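Local coordinates for protein diacylglycerol kinase (Bacillus anthracis, PDB 3S40) that probably phosphorylates diacylglycerol to phosphatidic acid, using ATP as the phosphate donor, at residues T47-Q50 with G51-T54. Sequence-based numbering, arbitrary orientation.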
ATOM      1  N   THR A  47      -4.151 -19.704  -4.640  1.00 25.41           N
ATOM      2  CA  THR A  47      -2.708 -19.677  -4.905  1.00 26.43           C
ATOM      3  C   THR A  47      -2.093 -20.967  -4.366  1.00 28.02           C
ATOM      4  O   THR A  47      -2.656 -21.587  -3.480  1.00 25.42           O
ATOM      5  CB  THR A  47      -2.004 -18.499  -4.200  1.00 26.83           C
ATOM      6  OG1 THR A  47      -2.360 -18.495  -2.809  1.00 25.67           O
ATOM      7  CG2 THR A  47      -2.418 -17.157  -4.832  1.00 27.28           C
ATOM      8  N   LYS A  48      -0.941 -21.359  -4.893  1.00 34.49           N
ATOM      9  CA  LYS A  48      -0.212 -22.520  -4.375  1.00 47.93           C
ATOM     10  C   LYS A  48       1.185 -22.126  -3.920  1.00 46.51           C
ATOM     11  O   LYS A  48       1.637 -22.521  -2.848  1.00 43.92           O
ATOM     12  CB  LYS A  48      -0.125 -23.642  -5.412  1.00 45.43           C
ATOM     13  CG  LYS A  48      -1.394 -24.472  -5.532  1.00 66.24           C
ATOM     14  CD  LYS A  48      -2.168 -24.148  -6.809  1.00 77.36           C
ATOM     15  CE  LYS A  48      -3.425 -25.003  -6.945  1.00 76.44           C
ATOM     16  NZ  LYS A  48      -4.195 -24.668  -8.178  1.00 78.98           N
ATOM     17  N   GLU A  49       1.878 -21.351  -4.743  1.00 41.61           N
ATOM     18  CA  GLU A  49       3.179 -20.845  -4.336  1.00 49.06           C
ATOM     19  C   GLU A  49       3.242 -19.341  -4.471  1.00 45.36           C
ATOM     20  O   GLU A  49       2.393 -18.723  -5.127  1.00 31.89           O
ATOM     21  CB  GLU A  49       4.296 -21.470  -5.166  1.00 56.68           C
ATOM     22  CG  GLU A  49       4.440 -22.964  -4.980  1.00 77.04           C
ATOM     23  CD  GLU A  49       4.519 -23.691  -6.303  1.00 91.54           C
ATOM     24  OE1 GLU A  49       4.124 -23.093  -7.328  1.00 91.51           O
ATOM     25  OE2 GLU A  49       4.974 -24.855  -6.318  1.00 99.81           O
ATOM     26  N   GLN A  50       4.258 -18.772  -3.829  1.00 37.57           N
ATOM     27  CA  GLN A  50       4.673 -17.404  -4.067  1.00 45.34           C
ATOM     28  C   GLN A  50       4.764 -17.137  -5.568  1.00 36.02           C
ATOM     29  O   GLN A  50       5.309 -17.943  -6.319  1.00 38.35           O
ATOM     30  CB  GLN A  50       6.034 -17.164  -3.406  1.00 62.21           C
ATOM     31  CG  GLN A  50       6.606 -15.772  -3.614  1.00 79.08           C
ATOM     32  CD  GLN A  50       8.033 -15.649  -3.112  1.00 90.93           C
ATOM     33  OE1 GLN A  50       8.654 -16.642  -2.716  1.00 88.68           O
ATOM     34  NE2 GLN A  50       8.563 -14.427  -3.125  1.00 92.73           N
ATOM     35  N   GLY A  51       4.218 -16.008  -6.003  1.00 26.83           N
ATOM     36  CA  GLY A  51       4.214 -15.667  -7.410  1.00 31.71           C
ATOM     37  C   GLY A  51       2.894 -15.957  -8.110  1.00 33.46           C
ATOM     38  O   GLY A  51       2.583 -15.315  -9.115  1.00 38.35           O
ATOM     39  N   ASP A  52       2.109 -16.900  -7.581  1.00 26.31           N
ATOM     40  CA  ASP A  52       0.827 -17.264  -8.212  1.00 25.77           C
ATOM     41  C   ASP A  52      -0.153 -16.094  -8.342  1.00 24.26           C
ATOM     42  O   ASP A  52      -0.796 -15.921  -9.369  1.00 29.19           O
ATOM     43  CB  ASP A  52       0.144 -18.399  -7.459  1.00 25.93           C
ATOM     44  CG  ASP A  52       0.784 -19.755  -7.727  1.00 41.42           C
ATOM     45  OD1 ASP A  52       1.688 -19.833  -8.587  1.00 41.21           O
ATOM     46  OD2 ASP A  52       0.369 -20.742  -7.083  1.00 38.57           O
ATOM     47  N   ALA A  53      -0.289 -15.313  -7.284  1.00 27.60           N
ATOM     48  CA  ALA A  53      -1.215 -14.194  -7.325  1.00 24.00           C
ATOM     49  C   ALA A  53      -0.804 -13.246  -8.457  1.00 19.08           C
ATOM     50  O   ALA A  53      -1.628 -12.816  -9.250  1.00 26.77           O
ATOM     51  CB  ALA A  53      -1.262 -13.481  -5.960  1.00 14.84           C
ATOM     52  N   THR A  54       0.486 -12.957  -8.543  1.00 21.66           N
ATOM     53  CA  THR A  54       1.011 -12.128  -9.629  1.00 28.20           C
ATOM     54  C   THR A  54       0.668 -12.732 -10.994  1.00 22.19           C
ATOM     55  O   THR A  54       0.207 -12.022 -11.884  1.00 26.55           O
ATOM     56  CB  THR A  54       2.546 -11.939  -9.513  1.00 25.56           C
ATOM     57  OG1 THR A  54       2.867 -11.357  -8.240  1.00 28.03           O
ATOM     58  CG2 THR A  54       3.078 -11.063 -10.636  1.00 31.51           C
TER
HETATM   59  O   HOH W   1       0.871 -16.275  -4.285  1.00 30.92           O
HETATM   60  O   HOH W   2       4.250 -19.269  -8.964  1.00 39.75           O
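Asp52 carries CG beside its own backbone N (chi1 -76°), and this torsion turns the carboxylate back toward the preceding loop, where OD2 meets the amides of Lys48 and Glu49. Lys48 N reaches Asp52 OD2 on its anti lone pair at 2.6 Å; Glu49 N approaches the same oxygen from above the carboxylate plane, at 2.9 Å and nearly straight (164°). Two N-H groups thus grip one oxygen of the buried Asp52, which would probably help to stabilise the carboxylate as an anion. Its other oxygen, OD1, takes a water that also donates to Gln50 O. In the reverse direction Asp52 N donates to Glu49 O at 3.1 Å, closing a type II beta turn whose third residue, Gly51, has a positive phi of 100°. The methyl of Thr47 packs against the helix start: CG2 lies 3.9 Å from Asp52 CB and 4.0 Å from Ala53 CB. Gly51 N is bound by Glu78 of helix 73-83, which also packs against Ala53. The loop joins strand 42-46, at the edge of the parallel sheet, to helix 52-60, with Gly51 at the N-cap position: a beta-to-alpha connection of the alpha/beta diacylglycerol kinase catalytic domain.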